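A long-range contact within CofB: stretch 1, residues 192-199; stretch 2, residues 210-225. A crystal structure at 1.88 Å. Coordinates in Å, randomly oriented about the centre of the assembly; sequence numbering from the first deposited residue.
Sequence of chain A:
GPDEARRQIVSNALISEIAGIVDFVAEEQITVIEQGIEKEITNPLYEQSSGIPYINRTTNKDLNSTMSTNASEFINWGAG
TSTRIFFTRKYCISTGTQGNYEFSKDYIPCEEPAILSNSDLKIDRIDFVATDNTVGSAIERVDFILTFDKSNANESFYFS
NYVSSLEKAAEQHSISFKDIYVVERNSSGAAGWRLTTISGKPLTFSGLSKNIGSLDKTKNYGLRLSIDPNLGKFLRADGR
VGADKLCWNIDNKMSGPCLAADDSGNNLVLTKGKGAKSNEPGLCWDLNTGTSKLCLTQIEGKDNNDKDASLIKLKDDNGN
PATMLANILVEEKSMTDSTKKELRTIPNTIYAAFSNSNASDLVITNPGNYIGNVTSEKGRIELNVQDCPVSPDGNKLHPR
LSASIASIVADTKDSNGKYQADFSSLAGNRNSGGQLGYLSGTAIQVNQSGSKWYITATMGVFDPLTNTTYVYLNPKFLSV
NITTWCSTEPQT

Stretch 1, residues 192-199: GWRLTTIS
Stretch 2 210-225: KNIGSLDKTKNYGLRL

No hydrogen bond joins these two stretches, although both contain strand. The contact is made by side chains of stretch 1 packing on side chains and, at Trp-193, on backbone atoms of stretch 2. It buries 459 Å² in all, both sides summed. The paired CA atoms lie too far apart for a shared ladder of backbone hydrogen bonds.

Stretch 1 is extended from Trp-193 to Ile-198. Its phi/psi values are -60/139 at Trp-193, -149/159 at Arg-194, -63/131 at Leu-195, -68/139 at Thr-196, -127/152 at Thr-197 and -122/109 at Ile-198. Strand is assigned at 194-195 and 197-198. Ser-199 then turns to 54/43. In stretch 2, a type I turn from Asp-216 to Lys-219 leads into the strand 220-225. Lys-217 (-75/-7) and Thr-218 (-75/-22) occupy its corners. The turn's backbone bond, Lys-219 N to Asp-216 O, is weak at 3.4 Å.

The register sets Trp-193 CA 8.5 Å from Gly-222 CA and Leu-195 CA 8.7 Å from Arg-224 CA. Thr-196 CA is 8.5 Å from Tyr-221 CA, and Ile-198 CA is 7.5 Å from Asn-211 CA.

Trp-193 has chi1 m and chi2 114°. Its CA-to-CB bond points sideways, but the end of the ring comes nearer the strand of stretch 2. Trp-193 CZ3 lies 3.7 Å from Gly-222 N, and Trp-193 CH2 is 3.9 Å from Tyr-221 O, which sits at the ring edge. Gly-222 is nearly fully extended (-156/-180). An ideal CB on Gly-222 would come 2.9 Å from Trp-193 CH2, a clash, so the bare backbone leaves room for the indole.

Leu-195 (m, t) places CD2 over one face of the Arg-224 guanidinium, with Leu-195 CD2 3.8 Å from Arg-224 CZ. The CA-to-CB bond of Arg-224 points toward stretch 1; its chi1 to chi3 are t, t, p and chi4 is 177°.

The CA-to-CB bond of Thr-196 (m) points toward stretch 2. Thr-196 CG2 lies 4.0 Å from Leu-215 CD2. Thr-196 OG1 is 3.7 Å from Tyr-221 CE1, at the edge of the tyrosine ring. Tyr-221 (chi1 m, chi2 -83°) directs its CA-to-CB bond away, yet its ring comes back to this contact. The ring is anchored by a hydrogen bond from Tyr-221 OH to Asp-216 O, at 2.7 Å, which ties the strand to the turn.

Ile-198 (m, m) has the largest area covered by the other stretch, 75 Å². Ile-198 CG2 is 3.3 Å from Asn-211 OD1. Ile-198 CD1 lies 3.8 Å from Ser-214 OG and 4.2 Å from Leu-215 CD2, the latter an apolar contact. Asn-211 has chi1 m and chi2 -88°. Ser-214 (p) gives a hydrogen bond from Ser-214 OG to Asn-211 O, at 3.1 Å, within stretch 2.

Arg-194 (p, t, t; chi4 -84°) starts away from stretch 2, but its end approaches Lys-219 (m, m, t, t). Arg-194 NH2 and Lys-219 NZ are like charges 3.8 Å apart. Both atoms are hydrogen-bonded elsewhere in the structure.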

ATOM      1  N   GLY A 192      38.246  39.688  -4.405  1.00 31.89           N
ATOM      2  CA  GLY A 192      39.374  39.739  -3.489  1.00 29.67           C
ATOM      3  C   GLY A 192      39.537  38.536  -2.573  1.00 29.11           C
ATOM      4  O   GLY A 192      40.583  38.365  -1.953  1.00 23.07           O
ATOM      5  N   TRP A 193      38.498  37.710  -2.462  1.00 24.04           N
ATOM      6  CA  TRP A 193      38.532  36.558  -1.557  1.00 22.04           C
ATOM      7  C   TRP A 193      39.648  35.571  -1.880  1.00 24.04           C
ATOM      8  O   TRP A 193      39.893  35.268  -3.042  1.00 26.14           O
ATOM      9  CB  TRP A 193      37.195  35.808  -1.606  1.00 23.88           C
ATOM     10  CG  TRP A 193      36.048  36.543  -1.005  1.00 24.99           C
ATOM     11  CD1 TRP A 193      34.945  37.033  -1.659  1.00 18.32           C
ATOM     12  CD2 TRP A 193      35.872  36.863   0.380  1.00 26.05           C
ATOM     13  NE1 TRP A 193      34.093  37.634  -0.758  1.00 20.36           N
ATOM     14  CE2 TRP A 193      34.641  37.544   0.500  1.00 27.32           C
ATOM     15  CE3 TRP A 193      36.635  36.640   1.532  1.00 25.21           C
ATOM     16  CZ2 TRP A 193      34.163  38.012   1.722  1.00 28.38           C
ATOM     17  CZ3 TRP A 193      36.155  37.097   2.746  1.00 24.82           C
ATOM     18  CH2 TRP A 193      34.929  37.776   2.833  1.00 27.44           C
ATOM     19  N   ARG A 194      40.301  35.050  -0.845  1.00 24.53           N
ATOM     20  CA  ARG A 194      41.287  33.988  -1.012  1.00 22.50           C
ATOM     21  C   ARG A 194      41.293  33.114   0.233  1.00 17.85           C
ATOM     22  O   ARG A 194      40.846  33.540   1.297  1.00 23.71           O
ATOM     23  CB  ARG A 194      42.686  34.564  -1.254  1.00 22.46           C
ATOM     24  CG  ARG A 194      43.199  35.343  -0.049  1.00 24.25           C
ATOM     25  CD  ARG A 194      44.683  35.719  -0.144  1.00 30.86           C
ATOM     26  NE  ARG A 194      45.031  36.594   0.973  1.00 32.41           N
ATOM     27  CZ  ARG A 194      44.838  37.911   0.971  1.00 34.22           C
ATOM     28  NH1 ARG A 194      44.339  38.513  -0.107  1.00 29.73           N
ATOM     29  NH2 ARG A 194      45.155  38.626   2.043  1.00 40.78           N
ATOM     30  N   LEU A 195      41.790  31.891   0.106  1.00 22.20           N
ATOM     31  CA  LEU A 195      41.893  31.009   1.263  1.00 19.73           C
ATOM     32  C   LEU A 195      42.841  31.602   2.304  1.00 25.67           C
ATOM     33  O   LEU A 195      43.940  32.044   1.984  1.00 21.98           O
ATOM     34  CB  LEU A 195      42.369  29.619   0.843  1.00 22.80           C
ATOM     35  CG  LEU A 195      41.436  28.859  -0.095  1.00 27.98           C
ATOM     36  CD1 LEU A 195      42.100  27.577  -0.568  1.00 25.53           C
ATOM     37  CD2 LEU A 195      40.128  28.547   0.628  1.00 21.91           C
ATOM     38  N   THR A 196      42.394  31.638   3.547  1.00 24.52           N
ATOM     39  CA  THR A 196      43.285  31.975   4.646  1.00 30.20           C
ATOM     40  C   THR A 196      44.280  30.830   4.798  1.00 29.41           C
ATOM     41  O   THR A 196      43.902  29.667   4.665  1.00 23.63           O
ATOM     42  CB  THR A 196      42.498  32.201   5.946  1.00 27.20           C
ATOM     43  OG1 THR A 196      41.696  33.382   5.809  1.00 26.43           O
ATOM     44  CG2 THR A 196      43.446  32.357   7.142  1.00 29.12           C
ATOM     45  N   THR A 197      45.554  31.146   5.035  1.00 25.98           N
ATOM     46  CA  THR A 197      46.562  30.093   5.179  1.00 28.05           C
ATOM     47  C   THR A 197      47.370  30.229   6.467  1.00 32.74           C
ATOM     48  O   THR A 197      47.551  31.329   6.992  1.00 30.17           O
ATOM     49  CB  THR A 197      47.577  30.074   4.006  1.00 32.07           C
ATOM     50  OG1 THR A 197      48.207  31.357   3.906  1.00 33.88           O
ATOM     51  CG2 THR A 197      46.902  29.715   2.671  1.00 27.23           C
ATOM     52  N   ILE A 198      47.841  29.087   6.953  1.00 31.58           N
ATOM     53  CA  ILE A 198      48.748  28.993   8.089  1.00 36.53           C
ATOM     54  C   ILE A 198      50.000  28.274   7.600  1.00 32.01           C
ATOM     55  O   ILE A 198      49.956  27.076   7.314  1.00 36.73           O
ATOM     56  CB  ILE A 198      48.130  28.214   9.268  1.00 43.00           C
ATOM     57  CG1 ILE A 198      46.828  28.868   9.739  1.00 32.05           C
ATOM     58  CG2 ILE A 198      49.129  28.089  10.409  1.00 48.60           C
ATOM     59  CD1 ILE A 198      46.990  30.293  10.188  1.00 38.34           C
ATOM     60  N   SER A 199      51.104  29.003   7.478  1.00 36.20           N
ATOM     61  CA  SER A 199      52.320  28.436   6.895  1.00 36.02           C
ATOM     62  C   SER A 199      52.035  27.841   5.521  1.00 36.22           C
ATOM     63  O   SER A 199      52.497  26.745   5.198  1.00 36.76           O
ATOM     64  CB  SER A 199      52.920  27.376   7.815  1.00 42.83           C
ATOM     65  OG  SER A 199      53.441  27.972   8.988  1.00 49.92           O
ATOM     66  N   LYS A 210      42.970  26.124  16.945  1.00 64.23           N
ATOM     67  CA  LYS A 210      44.410  26.103  17.189  1.00 59.67           C
ATOM     68  C   LYS A 210      45.126  27.364  16.701  1.00 63.04           C
ATOM     69  O   LYS A 210      46.041  27.860  17.361  1.00 62.11           O
ATOM     70  CB  LYS A 210      45.037  24.877  16.516  1.00 60.44           C
ATOM     71  CG  LYS A 210      44.528  23.541  17.032  1.00 65.62           C
ATOM     72  CD  LYS A 210      44.092  22.628  15.888  1.00 70.08           C
ATOM     73  CE  LYS A 210      42.771  23.087  15.279  1.00 58.81           C
ATOM     74  NZ  LYS A 210      41.660  23.093  16.276  1.00 55.76           N
ATOM     75  N   ASN A 211      44.706  27.882  15.549  1.00 60.96           N
ATOM     76  CA  ASN A 211      45.468  28.923  14.859  1.00 59.27           C
ATOM     77  C   ASN A 211      44.899  30.334  14.950  1.00 59.16           C
ATOM     78  O   ASN A 211      45.395  31.248  14.291  1.00 61.60           O
ATOM     79  CB  ASN A 211      45.616  28.551  13.387  1.00 51.09           C
ATOM     80  CG  ASN A 211      46.322  27.228  13.194  1.00 53.73           C
ATOM     81  OD1 ASN A 211      47.551  27.172  13.118  1.00 54.27           O
ATOM     82  ND2 ASN A 211      45.551  26.152  13.119  1.00 45.82           N
ATOM     83  N   ILE A 212      43.870  30.517  15.768  1.00 61.81           N
ATOM     84  CA  ILE A 212      43.207  31.811  15.875  1.00 60.11           C
ATOM     85  C   ILE A 212      44.175  32.936  16.264  1.00 66.08           C
ATOM     86  O   ILE A 212      43.947  34.106  15.944  1.00 67.52           O
ATOM     87  CB  ILE A 212      42.053  31.748  16.894  1.00 64.25           C
ATOM     88  CG1 ILE A 212      41.436  33.135  17.095  1.00 64.67           C
ATOM     89  CG2 ILE A 212      42.537  31.157  18.213  1.00 61.86           C
ATOM     90  CD1 ILE A 212      40.815  33.714  15.843  1.00 60.63           C
ATOM     91  N   GLY A 213      45.267  32.574  16.931  1.00 70.08           N
ATOM     92  CA  GLY A 213      46.224  33.549  17.427  1.00 68.46           C
ATOM     93  C   GLY A 213      47.026  34.277  16.362  1.00 66.92           C
ATOM     94  O   GLY A 213      47.336  35.456  16.511  1.00 72.25           O
ATOM     95  N   SER A 214      47.366  33.577  15.286  1.00 69.30           N
ATOM     96  CA  SER A 214      48.185  34.160  14.227  1.00 69.76           C
ATOM     97  C   SER A 214      47.347  34.870  13.160  1.00 69.78           C
ATOM     98  O   SER A 214      47.883  35.348  12.157  1.00 68.71           O
ATOM     99  CB  SER A 214      49.056  33.076  13.580  1.00 72.29           C
ATOM    100  OG  SER A 214      48.315  31.887  13.348  1.00 64.85           O
ATOM    101  N   LEU A 215      46.037  34.944  13.380  1.00 69.64           N
ATOM    102  CA  LEU A 215      45.137  35.546  12.400  1.00 65.85           C
ATOM    103  C   LEU A 215      45.211  37.074  12.380  1.00 68.33           C
ATOM    104  O   LEU A 215      44.716  37.752  13.282  1.00 69.97           O
ATOM    105  CB  LEU A 215      43.693  35.103  12.647  1.00 63.71           C
ATOM    106  CG  LEU A 215      43.338  33.761  12.002  1.00 63.37           C
ATOM    107  CD1 LEU A 215      41.894  33.755  11.525  1.00 51.71           C
ATOM    108  CD2 LEU A 215      44.299  33.454  10.859  1.00 51.35           C
ATOM    109  N   ASP A 216      45.835  37.590  11.327  1.00 62.70           N
ATOM    110  CA  ASP A 216      45.955  39.021  11.067  1.00 59.28           C
ATOM    111  C   ASP A 216      44.613  39.754  11.187  1.00 58.71           C
ATOM    112  O   ASP A 216      43.706  39.552  10.381  1.00 55.74           O
ATOM    113  CB  ASP A 216      46.550  39.218   9.669  1.00 61.23           C
ATOM    114  CG  ASP A 216      46.913  40.654   9.374  1.00 55.79           C
ATOM    115  OD1 ASP A 216      46.509  41.553  10.139  1.00 58.17           O
ATOM    116  OD2 ASP A 216      47.601  40.882   8.356  1.00 62.66           O
ATOM    117  N   LYS A 217      44.499  40.623  12.186  1.00 62.32           N
ATOM    118  CA  LYS A 217      43.240  41.311  12.458  1.00 58.39           C
ATOM    119  C   LYS A 217      42.938  42.427  11.456  1.00 54.10           C
ATOM    120  O   LYS A 217      41.857  43.009  11.491  1.00 51.99           O
ATOM    121  CB  LYS A 217      43.247  41.888  13.876  1.00 67.50           C
ATOM    122  CG  LYS A 217      41.874  41.929  14.536  1.00 69.23           C
ATOM    123  CD  LYS A 217      41.873  42.840  15.757  1.00 75.15           C
ATOM    124  CE  LYS A 217      41.235  44.192  15.447  1.00 79.54           C
ATOM    125  NZ  LYS A 217      39.746  44.107  15.341  1.00 79.56           N
ATOM    126  N   THR A 218      43.880  42.731  10.566  1.00 57.21           N
ATOM    127  CA  THR A 218      43.635  43.754   9.545  1.00 55.15           C
ATOM    128  C   THR A 218      42.712  43.260   8.427  1.00 60.01           C
ATOM    129  O   THR A 218      42.091  44.063   7.728  1.00 56.79           O
ATOM    130  CB  THR A 218      44.939  44.251   8.887  1.00 53.19           C
ATOM    131  OG1 THR A 218      46.020  43.376   9.223  1.00 67.54           O
ATOM    132  CG2 THR A 218      45.272  45.660   9.345  1.00 66.50           C
ATOM    133  N   LYS A 219      42.629  41.944   8.251  1.00 47.14           N
ATOM    134  CA  LYS A 219      41.857  41.386   7.145  1.00 38.91           C
ATOM    135  C   LYS A 219      40.358  41.423   7.415  1.00 42.80           C
ATOM    136  O   LYS A 219      39.931  41.567   8.561  1.00 39.18           O
ATOM    137  CB  LYS A 219      42.291  39.947   6.868  1.00 37.88           C
ATOM    138  CG  LYS A 219      43.787  39.768   6.697  1.00 45.33           C
ATOM    139  CD  LYS A 219      44.334  40.648   5.589  1.00 41.77           C
ATOM    140  CE  LYS A 219      45.840  40.490   5.466  1.00 42.51           C
ATOM    141  NZ  LYS A 219      46.404  41.304   4.356  1.00 46.99           N
ATOM    142  N   ASN A 220      39.564  41.315   6.350  1.00 34.84           N
ATOM    143  CA  ASN A 220      38.148  40.987   6.471  1.00 32.95           C
ATOM    144  C   ASN A 220      37.987  39.495   6.213  1.00 32.37           C
ATOM    145  O   ASN A 220      38.519  38.970   5.231  1.00 29.95           O
ATOM    146  CB  ASN A 220      37.308  41.800   5.494  1.00 34.01           C
ATOM    147  CG  ASN A 220      37.610  43.283   5.576  1.00 44.66           C
ATOM    148  OD1 ASN A 220      37.726  43.836   6.668  1.00 50.40           O
ATOM    149  ND2 ASN A 220      37.767  43.928   4.423  1.00 36.86           N
ATOM    150  N   TYR A 221      37.281  38.810   7.105  1.00 30.21           N
ATOM    151  CA  TYR A 221      37.180  37.358   7.027  1.00 26.30           C
ATOM    152  C   TYR A 221      35.794  36.881   6.623  1.00 30.43           C
ATOM    153  O   TYR A 221      34.808  37.616   6.709  1.00 30.93           O
ATOM    154  CB  TYR A 221      37.576  36.730   8.359  1.00 25.94           C
ATOM    155  CG  TYR A 221      39.053  36.848   8.640  1.00 33.00           C
ATOM    156  CD1 TYR A 221      39.952  35.939   8.096  1.00 27.24           C
ATOM    157  CD2 TYR A 221      39.556  37.873   9.441  1.00 34.11           C
ATOM    158  CE1 TYR A 221      41.310  36.038   8.343  1.00 29.58           C
ATOM    159  CE2 TYR A 221      40.926  37.983   9.692  1.00 30.07           C
ATOM    160  CZ  TYR A 221      41.789  37.061   9.145  1.00 39.76           C
ATOM    161  OH  TYR A 221      43.138  37.153   9.386  1.00 39.43           O
ATOM    162  N   GLY A 222      35.735  35.636   6.171  1.00 29.06           N
ATOM    163  CA  GLY A 222      34.482  35.015   5.796  1.00 25.36           C
ATOM    164  C   GLY A 222      34.635  33.516   5.891  1.00 26.59           C
ATOM    165  O   GLY A 222      35.696  33.018   6.267  1.00 23.43           O
ATOM    166  N   LEU A 223      33.567  32.796   5.569  1.00 24.15           N
ATOM    167  CA  LEU A 223      33.599  31.343   5.528  1.00 24.29           C
ATOM    168  C   LEU A 223      33.181  30.879   4.151  1.00 24.85           C
ATOM    169  O   LEU A 223      32.225  31.405   3.577  1.00 25.78           O
ATOM    170  CB  LEU A 223      32.665  30.726   6.572  1.00 26.09           C
ATOM    171  CG  LEU A 223      32.978  30.945   8.053  1.00 27.07           C
ATOM    172  CD1 LEU A 223      31.785  30.475   8.882  1.00 32.65           C
ATOM    173  CD2 LEU A 223      34.244  30.200   8.446  1.00 32.09           C
ATOM    174  N   ARG A 224      33.890  29.895   3.621  1.00 21.27           N
ATOM    175  CA  ARG A 224      33.446  29.252   2.399  1.00 20.08           C
ATOM    176  C   ARG A 224      32.799  27.921   2.757  1.00 23.29           C
ATOM    177  O   ARG A 224      33.446  27.044   3.334  1.00 18.83           O
ATOM    178  CB  ARG A 224      34.615  29.046   1.433  1.00 19.41           C
ATOM    179  CG  ARG A 224      34.183  28.485   0.084  1.00 22.21           C
ATOM    180  CD  ARG A 224      35.369  28.162  -0.795  1.00 23.53           C
ATOM    181  NE  ARG A 224      36.172  27.062  -0.268  1.00 22.33           N
ATOM    182  CZ  ARG A 224      37.232  26.562  -0.897  1.00 21.78           C
ATOM    183  NH1 ARG A 224      37.600  27.072  -2.065  1.00 16.67           N
ATOM    184  NH2 ARG A 224      37.923  25.568  -0.357  1.00 21.85           N
ATOM    185  N   LEU A 225      31.512  27.782   2.444  1.00 20.12           N
ATOM    186  CA  LEU A 225      30.807  26.533   2.687  1.00 20.64           C
ATOM    187  C   LEU A 225      30.703  25.768   1.381  1.00 23.25           C
ATOM    188  O   LEU A 225      30.181  26.304   0.398  1.00 19.76           O
ATOM    189  CB  LEU A 225      29.402  26.784   3.250  1.00 21.80           C
ATOM    190  CG  LEU A 225      29.245  27.687   4.471  1.00 26.89           C
ATOM    191  CD1 LEU A 225      27.760  27.869   4.792  1.00 26.13           C
ATOM    192  CD2 LEU A 225      29.967  27.075   5.656  1.00 29.80           C
TER